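Congerin II (PDB 1IS3) binds beta-galactosides such as lactose as a homodimeric galectin of the conger eel, although its physiological role is not yet known. Local coordinates at residues Ile9-Leu13 / Asp115-Ile121; Ala27-Ile32 / Met45-Tyr51; Trp69-Glu73 / Glu108-Arg112. Residue numbers count along the deposited sequence, not the author numbering.

Interaction 1. Residues Ile9-Leu13 / Asp115-Ile121; sequences IPFKL and DAAFNLI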
loop_
_atom_site.group_PDB
_atom_site.type_symbol
_atom_site.label_atom_id
_atom_site.label_comp_id
_atom_site.label_asym_id
_atom_site.label_seq_id
_atom_site.Cartn_x
_atom_site.Cartn_y
_atom_site.Cartn_z
ATOM N N ILE A 9 4.496 0.967 -5.814
ATOM C CA ILE A 9 4.473 -0.455 -5.924
ATOM C C ILE A 9 3.626 -0.607 -7.196
ATOM O O ILE A 9 2.387 -0.495 -7.146
ATOM C CB ILE A 9 3.800 -1.109 -4.688
ATOM C CG1 ILE A 9 4.532 -0.671 -3.400
ATOM C CG2 ILE A 9 3.816 -2.632 -4.883
ATOM C CD1 ILE A 9 3.867 -1.092 -2.077
ATOM N N PRO A 10 4.259 -0.819 -8.351
ATOM C CA PRO A 10 3.586 -0.767 -9.641
ATOM C C PRO A 10 2.372 -1.693 -9.740
ATOM O O PRO A 10 2.496 -2.892 -9.486
ATOM C CB PRO A 10 4.680 -1.105 -10.643
ATOM C CG PRO A 10 5.960 -0.653 -9.937
ATOM C CD PRO A 10 5.694 -1.113 -8.516
ATOM N N PHE A 11 1.188 -1.162 -10.094
ATOM C CA PHE A 11 -0.008 -1.963 -10.397
ATOM C C PHE A 11 0.045 -2.144 -11.922
ATOM O O PHE A 11 -0.206 -1.237 -12.712
ATOM C CB PHE A 11 -1.256 -1.194 -9.969
ATOM C CG PHE A 11 -2.606 -1.862 -10.248
ATOM C CD1 PHE A 11 -2.750 -3.246 -10.432
ATOM C CD2 PHE A 11 -3.753 -1.058 -10.278
ATOM C CE1 PHE A 11 -4.015 -3.799 -10.631
ATOM C CE2 PHE A 11 -5.026 -1.612 -10.478
ATOM C CZ PHE A 11 -5.144 -2.974 -10.650
ATOM N N LYS A 12 0.469 -3.328 -12.326
ATOM C CA LYS A 12 0.727 -3.681 -13.717
ATOM C C LYS A 12 -0.366 -4.562 -14.287
ATOM O O LYS A 12 -1.149 -5.190 -13.563
ATOM C CB LYS A 12 2.079 -4.417 -13.807
ATOM C CG LYS A 12 3.154 -3.464 -13.289
ATOM C CD LYS A 12 4.318 -4.273 -12.848
ATOM C CE LYS A 12 5.044 -4.707 -14.089
ATOM N NZ LYS A 12 5.348 -6.138 -14.022
ATOM N N LEU A 13 -0.393 -4.553 -15.623
ATOM C CA LEU A 13 -1.247 -5.406 -16.442
ATOM C C LEU A 13 -1.240 -6.832 -15.909
ATOM O O LEU A 13 -0.178 -7.453 -15.723
ATOM C CB LEU A 13 -0.691 -5.359 -17.844
ATOM C CG LEU A 13 -1.466 -4.916 -19.080
ATOM C CD1 LEU A 13 -2.098 -3.557 -18.990
ATOM C CD2 LEU A 13 -0.419 -4.822 -20.194
ATOM N N ASP A 115 -2.490 2.815 -20.770
ATOM C CA ASP A 115 -1.398 2.591 -19.824
ATOM C C ASP A 115 -1.250 1.137 -19.392
ATOM O O ASP A 115 -2.219 0.399 -19.274
ATOM C CB ASP A 115 -1.596 3.435 -18.569
ATOM C CG ASP A 115 -1.420 4.935 -18.780
ATOM O OD1 ASP A 115 -2.257 5.717 -18.323
ATOM O OD2 ASP A 115 -0.445 5.330 -19.397
ATOM N N ALA A 116 -0.022 0.697 -19.094
ATOM C CA ALA A 116 0.179 -0.677 -18.688
ATOM C C ALA A 116 0.605 -0.863 -17.225
ATOM O O ALA A 116 0.705 -1.986 -16.731
ATOM C CB ALA A 116 1.237 -1.329 -19.588
ATOM N N ALA A 117 0.856 0.238 -16.523
ATOM C CA ALA A 117 1.266 0.195 -15.112
ATOM C C ALA A 117 0.872 1.524 -14.464
ATOM O O ALA A 117 0.863 2.566 -15.171
ATOM C CB ALA A 117 2.779 0.038 -14.997
ATOM N N PHE A 118 0.574 1.525 -13.151
ATOM C CA PHE A 118 0.197 2.743 -12.425
ATOM C C PHE A 118 0.982 2.746 -11.132
ATOM O O PHE A 118 1.072 1.688 -10.489
ATOM C CB PHE A 118 -1.302 2.762 -12.067
ATOM C CG PHE A 118 -2.153 2.723 -13.315
ATOM C CD1 PHE A 118 -2.265 3.873 -14.122
ATOM C CD2 PHE A 118 -2.761 1.526 -13.698
ATOM C CE1 PHE A 118 -2.983 3.795 -15.321
ATOM C CE2 PHE A 118 -3.481 1.467 -14.901
ATOM C CZ PHE A 118 -3.582 2.594 -15.701
ATOM N N ASN A 119 1.513 3.909 -10.754
ATOM C CA ASN A 119 2.274 3.975 -9.525
ATOM C C ASN A 119 1.594 4.578 -8.311
ATOM O O ASN A 119 2.247 4.745 -7.257
ATOM C CB ASN A 119 3.590 4.708 -9.791
ATOM C CG ASN A 119 4.657 3.717 -10.279
ATOM O OD1 ASN A 119 4.424 2.591 -10.726
ATOM N ND2 ASN A 119 5.921 4.097 -10.270
ATOM N N LEU A 120 0.301 4.883 -8.383
ATOM C CA LEU A 120 -0.388 5.450 -7.233
ATOM C C LEU A 120 -1.833 4.936 -7.158
ATOM O O LEU A 120 -2.561 4.968 -8.160
ATOM C CB LEU A 120 -0.406 6.989 -7.323
ATOM C CG LEU A 120 -1.154 7.726 -6.196
ATOM C CD1 LEU A 120 -0.423 7.483 -4.885
ATOM C CD2 LEU A 120 -1.220 9.210 -6.451
ATOM N N ILE A 121 -2.231 4.426 -6.006
ATOM C CA ILE A 121 -3.589 4.007 -5.754
ATOM C C ILE A 121 -3.969 4.785 -4.503
ATOM O O ILE A 121 -3.186 4.740 -3.545
ATOM C CB ILE A 121 -3.618 2.495 -5.504
ATOM C CG1 ILE A 121 -3.247 1.738 -6.756
ATOM C CG2 ILE A 121 -4.999 2.101 -5.037
ATOM C CD1 ILE A 121 -2.243 0.634 -6.395
#

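Interaction 2. Residues Ala27-Ile32 / Met45-Tyr51; sequences ATRFSI and MDHRFSY. With GAL (beta-D-galactopyranose), chain B; BGC (beta-D-glucopyranose), chain C.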
loop_
_atom_site.group_PDB
_atom_site.type_symbol
_atom_site.label_atom_id
_atom_site.label_comp_id
_atom_site.label_asym_id
_atom_site.label_seq_id
_atom_site.Cartn_x
_atom_site.Cartn_y
_atom_site.Cartn_z
ATOM N N ALA A 27 -21.423 10.145 5.304
ATOM C CA ALA A 27 -20.570 10.359 4.145
ATOM C C ALA A 27 -21.338 11.102 3.066
ATOM O O ALA A 27 -22.505 10.838 2.818
ATOM C CB ALA A 27 -20.096 9.032 3.510
ATOM N N THR A 28 -20.677 12.024 2.393
ATOM C CA THR A 28 -21.195 12.736 1.221
ATOM C C THR A 28 -20.773 11.872 -0.015
ATOM O O THR A 28 -21.593 11.478 -0.857
ATOM C CB THR A 28 -20.517 14.115 1.590
ATOM O OG1 THR A 28 -21.498 15.145 1.561
ATOM C CG2 THR A 28 -19.262 14.287 0.853
ATOM N N ARG A 29 -19.476 11.535 -0.137
ATOM C CA ARG A 29 -18.896 10.770 -1.242
ATOM C C ARG A 29 -17.478 10.332 -0.869
ATOM O O ARG A 29 -16.821 10.945 -0.010
ATOM C CB ARG A 29 -18.839 11.635 -2.513
ATOM C CG ARG A 29 -18.012 12.891 -2.280
ATOM C CD ARG A 29 -18.156 14.019 -3.274
ATOM N NE ARG A 29 -17.466 13.755 -4.495
ATOM C CZ ARG A 29 -16.624 14.614 -5.109
ATOM N NH1 ARG A 29 -16.088 14.221 -6.243
ATOM N NH2 ARG A 29 -16.266 15.805 -4.657
ATOM N N PHE A 30 -16.964 9.301 -1.487
ATOM C CA PHE A 30 -15.543 8.961 -1.345
ATOM C C PHE A 30 -15.128 8.376 -2.698
ATOM O O PHE A 30 -15.975 7.873 -3.458
ATOM C CB PHE A 30 -15.261 7.930 -0.240
ATOM C CG PHE A 30 -15.719 6.498 -0.480
ATOM C CD1 PHE A 30 -17.039 6.123 -0.169
ATOM C CD2 PHE A 30 -14.825 5.557 -1.029
ATOM C CE1 PHE A 30 -17.469 4.806 -0.420
ATOM C CE2 PHE A 30 -15.265 4.254 -1.268
ATOM C CZ PHE A 30 -16.587 3.880 -0.972
ATOM N N SER A 31 -13.845 8.406 -3.041
ATOM C CA SER A 31 -13.427 7.820 -4.310
ATOM C C SER A 31 -12.239 6.884 -4.172
ATOM O O SER A 31 -11.460 7.051 -3.230
ATOM C CB SER A 31 -13.067 8.917 -5.316
ATOM O OG SER A 31 -12.041 9.820 -4.928
ATOM N N ILE A 32 -12.095 5.964 -5.114
ATOM C CA ILE A 32 -10.908 5.139 -5.240
ATOM C C ILE A 32 -10.264 5.648 -6.557
ATOM O O ILE A 32 -10.937 5.814 -7.598
ATOM C CB ILE A 32 -11.304 3.636 -5.348
ATOM C CG1 ILE A 32 -11.984 3.182 -4.033
ATOM C CG2 ILE A 32 -10.044 2.795 -5.690
ATOM C CD1 ILE A 32 -12.822 1.850 -4.198
ATOM N N MET A 45 -13.149 6.496 -9.365
ATOM C CA MET A 45 -14.444 5.879 -9.167
ATOM C C MET A 45 -15.020 6.575 -7.928
ATOM O O MET A 45 -14.583 6.349 -6.777
ATOM C CB MET A 45 -14.201 4.425 -8.934
ATOM C CG MET A 45 -15.481 3.715 -8.650
ATOM S SD MET A 45 -15.086 1.986 -8.253
ATOM C CE MET A 45 -16.662 1.397 -8.742
ATOM N N ASP A 46 -15.981 7.469 -8.121
ATOM C CA ASP A 46 -16.536 8.236 -7.041
ATOM C C ASP A 46 -17.860 7.619 -6.606
ATOM O O ASP A 46 -18.691 7.230 -7.436
ATOM C CB ASP A 46 -16.697 9.665 -7.534
ATOM C CG ASP A 46 -16.863 10.676 -6.425
ATOM O OD1 ASP A 46 -16.376 10.472 -5.323
ATOM O OD2 ASP A 46 -17.486 11.707 -6.652
ATOM N N HIS A 47 -18.051 7.501 -5.300
ATOM C CA HIS A 47 -19.208 6.847 -4.713
ATOM C C HIS A 47 -20.006 7.965 -4.076
ATOM O O HIS A 47 -19.580 8.503 -3.045
ATOM C CB HIS A 47 -18.805 5.821 -3.631
ATOM C CG HIS A 47 -17.799 4.788 -4.097
ATOM N ND1 HIS A 47 -16.519 5.026 -4.433
ATOM C CD2 HIS A 47 -18.010 3.438 -4.162
ATOM C CE1 HIS A 47 -15.937 3.873 -4.690
ATOM N NE2 HIS A 47 -16.845 2.941 -4.518
ATOM N N ARG A 48 -21.127 8.365 -4.687
ATOM C CA ARG A 48 -21.834 9.557 -4.224
ATOM C C ARG A 48 -23.109 9.210 -3.483
ATOM O O ARG A 48 -24.072 8.708 -4.086
ATOM C CB ARG A 48 -22.170 10.450 -5.415
ATOM C CG ARG A 48 -20.905 11.040 -6.048
ATOM C CD ARG A 48 -21.183 11.794 -7.360
ATOM N NE ARG A 48 -19.926 12.271 -7.962
ATOM C CZ ARG A 48 -19.820 13.159 -8.964
ATOM N NH1 ARG A 48 -18.619 13.532 -9.440
ATOM N NH2 ARG A 48 -20.924 13.642 -9.510
ATOM N N PHE A 49 -23.092 9.475 -2.172
ATOM C CA PHE A 49 -24.271 9.285 -1.344
ATOM C C PHE A 49 -25.145 10.507 -1.515
ATOM O O PHE A 49 -26.351 10.359 -1.756
ATOM C CB PHE A 49 -23.912 9.140 0.125
ATOM C CG PHE A 49 -23.187 7.816 0.285
ATOM C CD1 PHE A 49 -21.785 7.771 0.124
ATOM C CD2 PHE A 49 -23.932 6.636 0.529
ATOM C CE1 PHE A 49 -21.134 6.543 0.197
ATOM C CE2 PHE A 49 -23.254 5.406 0.605
ATOM C CZ PHE A 49 -21.866 5.359 0.438
ATOM N N SER A 50 -24.554 11.702 -1.366
ATOM C CA SER A 50 -25.274 12.939 -1.661
ATOM C C SER A 50 -24.249 13.988 -2.082
ATOM O O SER A 50 -23.426 14.444 -1.282
ATOM C CB SER A 50 -26.073 13.413 -0.417
ATOM O OG SER A 50 -26.988 14.485 -0.688
ATOM N N TYR A 51 -24.287 14.317 -3.369
ATOM C CA TYR A 51 -23.349 15.280 -3.911
ATOM C C TYR A 51 -24.077 16.014 -4.997
ATOM O O TYR A 51 -24.319 15.459 -6.073
ATOM C CB TYR A 51 -22.099 14.551 -4.488
ATOM C CG TYR A 51 -21.096 15.488 -5.153
ATOM C CD1 TYR A 51 -20.413 16.451 -4.400
ATOM C CD2 TYR A 51 -20.857 15.381 -6.515
ATOM C CE1 TYR A 51 -19.486 17.306 -5.006
ATOM C CE2 TYR A 51 -19.935 16.228 -7.140
ATOM C CZ TYR A 51 -19.254 17.182 -6.376
ATOM O OH TYR A 51 -18.330 17.991 -7.008
HETATM C C1 GAL B . -16.895 16.422 -10.515
HETATM C C2 GAL B . -16.251 16.402 -9.134
HETATM C C3 GAL B . -14.858 15.795 -9.198
HETATM C C4 GAL B . -14.912 14.421 -9.874
HETATM C C5 GAL B . -15.579 14.565 -11.236
HETATM C C6 GAL B . -15.709 13.251 -11.958
HETATM O O2 GAL B . -16.165 17.724 -8.638
HETATM O O3 GAL B . -14.335 15.669 -7.884
HETATM O O4 GAL B . -15.635 13.493 -9.075
HETATM O O5 GAL B . -16.905 15.106 -11.085
HETATM O O6 GAL B . -16.262 13.441 -13.248
HETATM C C2 BGC C . -21.048 16.985 -12.836
HETATM C C3 BGC C . -20.265 16.513 -11.612
HETATM C C4 BGC C . -18.907 17.206 -11.583
HETATM C C5 BGC C . -19.102 18.732 -11.622
HETATM C C6 BGC C . -17.793 19.486 -11.709
HETATM C C1 BGC C . -21.181 18.504 -12.784
HETATM O O1 BGC C . -21.853 18.947 -13.913
HETATM O O2 BGC C . -22.336 16.387 -12.853
HETATM O O3 BGC C . -20.099 15.108 -11.656
HETATM O O4 BGC C . -18.210 16.842 -10.378
HETATM O O5 BGC C . -19.879 19.105 -12.778
HETATM O O6 BGC C . -17.043 19.071 -12.844
#

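Interaction 3. Residues Trp69-Glu73 / Glu108-Arg112; sequences WQQEE and EFPNR. With GAL (beta-D-galactopyranose), chain B; BGC (beta-D-glucopyranose), chain C.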
loop_
_atom_site.group_PDB
_atom_site.type_symbol
_atom_site.label_atom_id
_atom_site.label_comp_id
_atom_site.label_asym_id
_atom_site.label_seq_id
_atom_site.Cartn_x
_atom_site.Cartn_y
_atom_site.Cartn_z
ATOM N N TRP A 69 -10.878 17.077 -15.909
ATOM C CA TRP A 69 -11.737 15.909 -15.990
ATOM C C TRP A 69 -12.240 15.691 -17.405
ATOM O O TRP A 69 -12.529 16.665 -18.104
ATOM C CB TRP A 69 -12.911 16.085 -14.996
ATOM C CG TRP A 69 -12.463 15.979 -13.528
ATOM C CD1 TRP A 69 -12.360 17.091 -12.725
ATOM C CD2 TRP A 69 -12.061 14.822 -12.865
ATOM N NE1 TRP A 69 -11.893 16.660 -11.563
ATOM C CE2 TRP A 69 -11.703 15.320 -11.594
ATOM C CE3 TRP A 69 -11.941 13.450 -13.149
ATOM C CZ2 TRP A 69 -11.221 14.427 -10.609
ATOM C CZ3 TRP A 69 -11.462 12.585 -12.169
ATOM C CH2 TRP A 69 -11.107 13.074 -10.914
ATOM N N GLN A 70 -12.320 14.436 -17.834
ATOM C CA GLN A 70 -12.745 14.074 -19.168
ATOM C C GLN A 70 -14.235 13.714 -19.162
ATOM O O GLN A 70 -14.984 14.313 -18.375
ATOM C CB GLN A 70 -11.834 12.929 -19.642
ATOM C CG GLN A 70 -10.371 13.447 -19.699
ATOM C CD GLN A 70 -10.176 14.760 -20.490
ATOM O OE1 GLN A 70 -10.422 14.796 -21.699
ATOM N NE2 GLN A 70 -9.746 15.863 -19.883
ATOM N N GLN A 71 -14.706 12.784 -19.988
ATOM C CA GLN A 71 -16.128 12.487 -20.069
ATOM C C GLN A 71 -16.507 11.504 -18.940
ATOM O O GLN A 71 -15.944 10.418 -18.821
ATOM C CB GLN A 71 -16.347 11.912 -21.458
ATOM C CG GLN A 71 -17.771 11.527 -21.796
ATOM C CD GLN A 71 -18.000 10.059 -22.238
ATOM O OE1 GLN A 71 -17.781 9.650 -23.398
ATOM N NE2 GLN A 71 -18.509 9.199 -21.339
ATOM N N GLU A 72 -17.466 11.877 -18.097
ATOM C CA GLU A 72 -17.991 11.008 -17.024
ATOM C C GLU A 72 -18.804 9.828 -17.531
ATOM O O GLU A 72 -19.548 9.959 -18.523
ATOM C CB GLU A 72 -18.986 11.656 -16.089
ATOM C CG GLU A 72 -18.500 12.919 -15.506
ATOM C CD GLU A 72 -19.444 13.499 -14.474
ATOM O OE1 GLU A 72 -20.666 13.342 -14.543
ATOM O OE2 GLU A 72 -18.904 14.134 -13.591
ATOM N N GLU A 73 -18.703 8.697 -16.862
ATOM C CA GLU A 73 -19.547 7.547 -17.098
ATOM C C GLU A 73 -20.219 7.332 -15.772
ATOM O O GLU A 73 -19.622 7.587 -14.721
ATOM C CB GLU A 73 -18.713 6.348 -17.489
ATOM C CG GLU A 73 -18.393 6.624 -18.980
ATOM C CD GLU A 73 -17.729 5.540 -19.822
ATOM O OE1 GLU A 73 -17.079 5.893 -20.830
ATOM O OE2 GLU A 73 -17.857 4.355 -19.476
ATOM N N GLU A 108 -17.253 -1.702 -15.912
ATOM C CA GLU A 108 -16.071 -1.640 -16.767
ATOM C C GLU A 108 -15.885 -0.188 -17.184
ATOM O O GLU A 108 -16.881 0.533 -17.365
ATOM C CB GLU A 108 -16.223 -2.473 -18.029
ATOM C CG GLU A 108 -16.298 -3.972 -17.816
ATOM C CD GLU A 108 -17.602 -4.465 -17.196
ATOM O OE1 GLU A 108 -18.672 -4.065 -17.678
ATOM O OE2 GLU A 108 -17.554 -5.224 -16.217
ATOM N N PHE A 109 -14.677 0.312 -17.366
ATOM C CA PHE A 109 -14.448 1.705 -17.721
ATOM C C PHE A 109 -13.252 1.660 -18.668
ATOM O O PHE A 109 -12.337 0.876 -18.407
ATOM C CB PHE A 109 -14.137 2.470 -16.443
ATOM C CG PHE A 109 -13.804 3.928 -16.674
ATOM C CD1 PHE A 109 -14.809 4.827 -17.028
ATOM C CD2 PHE A 109 -12.472 4.361 -16.522
ATOM C CE1 PHE A 109 -14.463 6.163 -17.228
ATOM C CE2 PHE A 109 -12.141 5.698 -16.724
ATOM C CZ PHE A 109 -13.137 6.593 -17.075
ATOM N N PRO A 110 -13.187 2.360 -19.802
ATOM C CA PRO A 110 -12.050 2.317 -20.706
ATOM C C PRO A 110 -10.726 2.780 -20.072
ATOM O O PRO A 110 -10.652 3.722 -19.266
ATOM C CB PRO A 110 -12.480 3.206 -21.868
ATOM C CG PRO A 110 -13.363 4.225 -21.204
ATOM C CD PRO A 110 -14.167 3.368 -20.232
ATOM N N ASN A 111 -9.663 2.116 -20.504
ATOM C CA ASN A 111 -8.300 2.537 -20.165
ATOM C C ASN A 111 -7.947 3.545 -21.262
ATOM O O ASN A 111 -7.352 3.202 -22.288
ATOM C CB ASN A 111 -7.383 1.332 -20.221
ATOM C CG ASN A 111 -5.948 1.607 -19.845
ATOM O OD1 ASN A 111 -5.227 0.659 -19.557
ATOM N ND2 ASN A 111 -5.440 2.809 -19.780
ATOM N N ARG A 112 -8.308 4.798 -21.060
ATOM C CA ARG A 112 -8.205 5.848 -22.063
ATOM C C ARG A 112 -6.806 6.178 -22.529
ATOM O O ARG A 112 -6.583 6.509 -23.698
ATOM C CB ARG A 112 -8.859 7.100 -21.513
ATOM C CG ARG A 112 -10.365 6.899 -21.390
ATOM C CD ARG A 112 -11.038 8.058 -20.675
ATOM N NE ARG A 112 -12.490 7.964 -20.780
ATOM C CZ ARG A 112 -13.338 8.690 -20.056
ATOM N NH1 ARG A 112 -14.637 8.492 -20.255
ATOM N NH2 ARG A 112 -12.927 9.555 -19.141
HETATM C C1 GAL B . -16.895 16.422 -10.515
HETATM C C2 GAL B . -16.251 16.402 -9.134
HETATM C C3 GAL B . -14.858 15.795 -9.198
HETATM C C4 GAL B . -14.912 14.421 -9.874
HETATM C C5 GAL B . -15.579 14.565 -11.236
HETATM C C6 GAL B . -15.709 13.251 -11.958
HETATM O O2 GAL B . -16.165 17.724 -8.638
HETATM O O3 GAL B . -14.335 15.669 -7.884
HETATM O O4 GAL B . -15.635 13.493 -9.075
HETATM O O5 GAL B . -16.905 15.106 -11.085
HETATM O O6 GAL B . -16.262 13.441 -13.248
HETATM C C2 BGC C . -21.048 16.985 -12.836
HETATM C C3 BGC C . -20.265 16.513 -11.612
HETATM C C4 BGC C . -18.907 17.206 -11.583
HETATM C C5 BGC C . -19.102 18.732 -11.622
HETATM C C6 BGC C . -17.793 19.486 -11.709
HETATM C C1 BGC C . -21.181 18.504 -12.784
HETATM O O1 BGC C . -21.853 18.947 -13.913
HETATM O O2 BGC C . -22.336 16.387 -12.853
HETATM O O3 BGC C . -20.099 15.108 -11.656
HETATM O O4 BGC C . -18.210 16.842 -10.378
HETATM O O5 BGC C . -19.879 19.105 -12.778
HETATM O O6 BGC C . -17.043 19.071 -12.844
HETATM O O HOH W 1 -18.132 2.973 -16.726
#

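Interaction 1. Residues Ile9-Leu13 / Asp115-Ile121
Phe-11 loses 86 Å² to the other segment, more than any other residue here. Its backbone pairs with Phe-118 in antiparallel, hydrogen-bonded fashion: Phe-11 N donates to Phe-118 O at 2.9 Å (173° at the hydrogen), and Phe-118 N returns a bond to Phe-11 O, also 2.9 Å. Both rings therefore leave the same face; Phe-11 CD2 lies 4.4 Å from Phe-118 CD2, while Phe-11 CB rests 4.1 Å from Ile-121 CD1. Each ring also meets Phe-92 edge-to-face. Ala-116 gives up 54 Å² at the other end, accepting at its O a bond from Leu-13 N (3.0 Å) and touching Leu-13 CD2 through its CB (3.9 Å). Beyond Phe-118, Asn-119 and Leu-120 both face Gly-35, a classic beta bulge where the strand turns a corner. Pro-10 and Ile-9 pack on Leu-129 of the second subunit. Strand 10-12 pairing antiparallel with strand 117-125, the rings of Phe-11 and Phe-118 turned in toward Phe-92 of the opposing sheet, is part of the galectin beta sandwich.

Interaction 2. Residues Ala27-Ile32 / Met45-Tyr51
An antiparallel beta hairpin of the galectin carbohydrate-recognition domain joins these segments; the axes of strands 29-32 and 45-48 approach to 4.5 Å, their N-to-C directions 161° apart. Ala-27 CB touches Phe-49 CD1 (4.0 Å), and Thr-28 O accepts from both Phe-49 N (2.8 Å) and Ser-50 N (3.0 Å). Arg-29 turns to the sugar-binding face. Its NE and NH1 reach Asp-46 OD2 at 3.0 and 2.9 Å in a salt bridge, its guanidinium lies flat on Tyr-51 (centres 4.0 Å apart, planes at 23°), a cation-pi stack, and its NH1 donates to GAL O3 (2.8 Å). Asp-46 OD2 also binds Arg-48 NE (2.8 Å), so one carboxylate oxygen bridges two arginines whose NH1 atoms lie 4.1 Å apart, consistent with presenting both to the sugar. Arg-48 NH1 donates to GAL O5 (2.8 Å) and NH2 to BGC O3 (2.7 Å); Tyr-51 OH and GAL O2 are hydrogen-bonded (2.7 Å). On the opposite face the Phe-30 ring stacks offset on His-47 (centroids 3.9 Å, planes at 11°), and Phe-30 O accepts from His-47 N (2.8 Å) and ND1 (3.1 Å). Ser-31 pairs with Asp-46; Ile-32 N donates to Met-45 O (3.0 Å).

Interaction 3. Residues Trp69-Glu73 / Glu108-Arg112
One long side chain, that of Arg-112, spans most of the gap between these segments, whose nearest CA atoms, Glu-73 and Phe-109, are still 7.8 Å apart. Its NH1 donates to Gln-71 O at 2.7 Å (156° at the hydrogen), and its NH2 adds a weak bond to the same oxygen at 3.2 Å (133°). Arg-112 NH2 is also hydrogen-bonded to Ser-62 OG and Asn-61 OD1. Glu-73 OE1 stands 3.6 Å from Arg-112 NH1, a long salt bridge. The second oxygen, Glu-73 OE2, is supplied by a water that donates to it at 3.1 Å and to Glu-108 O at 2.8 Å, bridging carboxylate and backbone. Gln-71 NE2 is satisfied locally, by Glu-72 O at 3.1 Å.

Glu-72 makes no contact with 108-112. Its carboxylate is divided: OE2 accepts from GAL O6 (2.8 Å) and from BGC O3 (2.5 Å, very short), and OE1 is in a salt bridge with Arg-74. Trp-69, also clear of 108-112, presents a ring face to GAL, with its CE2 3.8 Å from GAL C4, the galactose platform familiar in galectins. The contact thus ties 69-73, which pairs by backbone with strand 57-64 of one sheet, to the end of strand 106-110, an outermost strand, within this chain, of the other sheet, beside strand 96-100.

Lactose joins interactions 2 and 3: both touch GAL and BGC, although their centres lie about 17 Å apart. Where they meet, Arg-48 NH1 is 4.2 Å from Glu-72 OE2, and the two side chains share BGC O3 as a hydrogen-bonding partner; His-44 and Asn-61 add further bonds to GAL. Interaction 1 lies on the other side of the chain's centre from interaction 2, about 23 Å between their centres, yet strand 117-125 neighbours strand 29-34 in one sheet. It reaches the second subunit, whereas no other protein chain of the assembly touches interactions 2 or 3. Residues 108-112 and 115-121 almost adjoin in sequence, so the chain passes directly from interaction 3 into interaction 1.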